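Local coordinates for protein polysaccharide Lyase Family 6 (Bacteroides cellulosilyticus, PDB 6QPS) that cleaves alginate as a calcium-containing lyase of polysaccharide lyase family 6 specific for mannuronic acid, at residues T281-N286 with Y306-R311. Residues are numbered along the deposited sequence; the frame is centred on the assembly and turned at random. Where two conformers were deposited one is given.
Sequences TFIGHN and YIKDVR
Phe282 meets Ile307 beside it, its CD1 3.5 Å from Ile307 CG1 in an oblique approach, while the carbonyl O of Tyr306 lies at the ring edge. Phe282 CG and Ile307 CG1 both lie anti to their carbonyl carbon (chi1 -56° and -63°), and the side chains run side by side into the interior, where Phe260 stacks on the phenyl ring. At the far end two planar groups meet: Asn286 OD1 lies at the guanidinium edge of Arg311, 2.7 Å from NH1, a weak, tentative bond in the conformer described, planes 43° apart; Asn354 O also takes NH1. Between these ends parallel strands pair: Phe282 N bonds Tyr306 O at 2.8 Å, Phe282 O takes Lys308 N, and Gly284 N bonds Lys308 O. Beyond the strands, Asn286 N donates to Asp309 O. One water joins Asp309 OD2 to His285 N, and Asn354 holds OD1; an alanine in place of Asp309 would probably leave that water and Asn354 without their carboxylate partner. Phe260, Phe282 and Ile307, in register, form an internal stack across successive coils, as in parallel beta-helices, this family's fold. Strand 276-283 lies between 254-261 and 301-308, and helix 433-445 covers Ile283 and Tyr306, its Glu437 binding Lys308 NZ.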
loop_
_atom_site.group_PDB
_atom_site.type_symbol
_atom_site.label_atom_id
_atom_site.label_comp_id
_atom_site.label_asym_id
_atom_site.label_seq_id
_atom_site.Cartn_x
_atom_site.Cartn_y
_atom_site.Cartn_z
ATOM N N THR A 281 -8.393 -8.917 -0.909
ATOM C CA THR A 281 -9.789 -8.925 -0.493
ATOM C C THR A 281 -10.192 -7.514 -0.079
ATOM O O THR A 281 -9.464 -6.847 0.667
ATOM C CB THR A 281 -9.971 -9.898 0.681
ATOM O OG1 THR A 281 -9.437 -11.186 0.340
ATOM C CG2 THR A 281 -11.454 -10.066 1.044
ATOM N N PHE A 282 -11.360 -7.085 -0.556
ATOM C CA PHE A 282 -11.887 -5.750 -0.283
ATOM C C PHE A 282 -13.273 -5.909 0.324
ATOM O O PHE A 282 -14.160 -6.500 -0.294
ATOM C CB PHE A 282 -11.968 -4.877 -1.541
ATOM C CG PHE A 282 -10.664 -4.695 -2.297
ATOM C CD1 PHE A 282 -10.109 -5.732 -3.032
ATOM C CD2 PHE A 282 -10.065 -3.444 -2.352
ATOM C CE1 PHE A 282 -8.943 -5.539 -3.769
ATOM C CE2 PHE A 282 -8.899 -3.242 -3.071
ATOM C CZ PHE A 282 -8.338 -4.293 -3.782
ATOM N N ILE A 283 -13.464 -5.374 1.537
ATOM C CA ILE A 283 -14.740 -5.430 2.257
ATOM C C ILE A 283 -15.185 -3.983 2.483
ATOM O O ILE A 283 -14.741 -3.336 3.432
ATOM C CB ILE A 283 -14.601 -6.188 3.583
ATOM C CG1 ILE A 283 -14.052 -7.609 3.354
ATOM C CG2 ILE A 283 -15.935 -6.202 4.362
ATOM C CD1 ILE A 283 -14.968 -8.570 2.634
ATOM N N GLY A 284 -16.045 -3.456 1.617
ATOM C CA GLY A 284 -16.321 -2.029 1.659
ATOM C C GLY A 284 -17.470 -1.607 2.557
ATOM O O GLY A 284 -17.563 -0.437 2.921
ATOM N N HIS A 285 -18.376 -2.524 2.895
ATOM C CA HIS A 285 -19.571 -2.191 3.683
ATOM C C HIS A 285 -20.380 -1.054 3.053
ATOM O O HIS A 285 -21.113 -0.323 3.750
ATOM C CB HIS A 285 -19.256 -1.898 5.163
ATOM C CG HIS A 285 -19.007 -3.136 5.971
ATOM N ND1 HIS A 285 -18.265 -3.132 7.133
ATOM C CD2 HIS A 285 -19.418 -4.416 5.790
ATOM C CE1 HIS A 285 -18.200 -4.365 7.611
ATOM N NE2 HIS A 285 -18.920 -5.154 6.835
ATOM N N ASN A 286 -20.277 -0.923 1.729
ATOM C CA ASN A 286 -21.040 0.079 0.964
ATOM C C ASN A 286 -20.753 1.514 1.407
ATOM O O ASN A 286 -21.580 2.410 1.219
ATOM C CB ASN A 286 -22.553 -0.189 0.998
ATOM C CG ASN A 286 -22.927 -1.483 0.300
ATOM O OD1 ASN A 286 -22.535 -1.713 -0.841
ATOM N ND2 ASN A 286 -23.648 -2.352 0.997
ATOM N N TYR A 306 -10.975 -10.595 -4.514
ATOM C CA TYR A 306 -12.373 -10.667 -4.079
ATOM C C TYR A 306 -12.772 -9.273 -3.609
ATOM O O TYR A 306 -12.237 -8.782 -2.608
ATOM C CB TYR A 306 -12.494 -11.698 -2.950
ATOM C CG TYR A 306 -13.908 -12.122 -2.576
ATOM C CD1 TYR A 306 -14.747 -11.280 -1.859
ATOM C CD2 TYR A 306 -14.399 -13.387 -2.922
ATOM C CE1 TYR A 306 -16.027 -11.671 -1.492
ATOM C CE2 TYR A 306 -15.668 -13.786 -2.549
ATOM C CZ TYR A 306 -16.480 -12.922 -1.843
ATOM O OH TYR A 306 -17.755 -13.341 -1.492
ATOM N N ILE A 307 -13.684 -8.633 -4.349
ATOM C CA ILE A 307 -14.073 -7.232 -4.133
ATOM C C ILE A 307 -15.554 -7.207 -3.790
ATOM O O ILE A 307 -16.381 -7.647 -4.601
ATOM C CB ILE A 307 -13.796 -6.383 -5.382
ATOM C CG1 ILE A 307 -12.299 -6.394 -5.652
ATOM C CG2 ILE A 307 -14.268 -4.983 -5.192
ATOM C CD1 ILE A 307 -11.869 -6.106 -7.065
ATOM N N LYS A 308 -15.884 -6.737 -2.586
ATOM C CA LYS A 308 -17.249 -6.758 -2.063
ATOM C C LYS A 308 -17.728 -5.390 -1.586
ATOM O O LYS A 308 -17.077 -4.740 -0.764
ATOM C CB LYS A 308 -17.345 -7.768 -0.892
ATOM C CG LYS A 308 -18.728 -7.917 -0.276
ATOM C CD LYS A 308 -18.744 -8.789 0.982
ATOM C CE LYS A 308 -20.163 -9.120 1.400
ATOM N NZ LYS A 308 -20.200 -9.762 2.751
ATOM N N ASP A 309 -18.943 -5.019 -2.015
ATOM C CA ASP A 309 -19.673 -3.873 -1.480
ATOM C C ASP A 309 -18.840 -2.591 -1.496
ATOM O O ASP A 309 -18.847 -1.827 -0.527
ATOM C CB ASP A 309 -20.163 -4.130 -0.049
ATOM C CG ASP A 309 -21.196 -5.239 0.058
ATOM O OD1 ASP A 309 -21.879 -5.575 -0.948
ATOM O OD2 ASP A 309 -21.341 -5.773 1.189
ATOM N N VAL A 310 -18.118 -2.337 -2.594
ATOM C CA VAL A 310 -17.422 -1.056 -2.761
ATOM C C VAL A 310 -18.282 -0.159 -3.642
ATOM O O VAL A 310 -18.926 -0.635 -4.579
ATOM C CB VAL A 310 -15.993 -1.202 -3.322
ATOM C CG1 VAL A 310 -15.143 -2.019 -2.354
ATOM C CG2 VAL A 310 -15.969 -1.834 -4.707
ATOM N N ARG A 311 -18.282 1.144 -3.366
ATOM C CA ARG A 311 -19.264 2.025 -3.986
ATOM C C ARG A 311 -18.740 2.920 -5.101
ATOM O O ARG A 311 -19.556 3.414 -5.892
ATOM C CB ARG A 311 -19.966 2.871 -2.922
ATOM C CG ARG A 311 -20.905 2.024 -2.066
ATOM C CD ARG A 311 -22.278 1.769 -2.708
ATOM N NE ARG A 311 -22.221 1.159 -4.038
ATOM C CZ ARG A 311 -22.005 -0.136 -4.281
ATOM N NH1 ARG A 311 -21.817 -1.003 -3.299
ATOM N NH2 ARG A 311 -21.963 -0.572 -5.529
HETATM O O HOH W 1 -18.973 -5.465 2.717
HETATM O O HOH W 2 -24.962 -4.891 0.097
#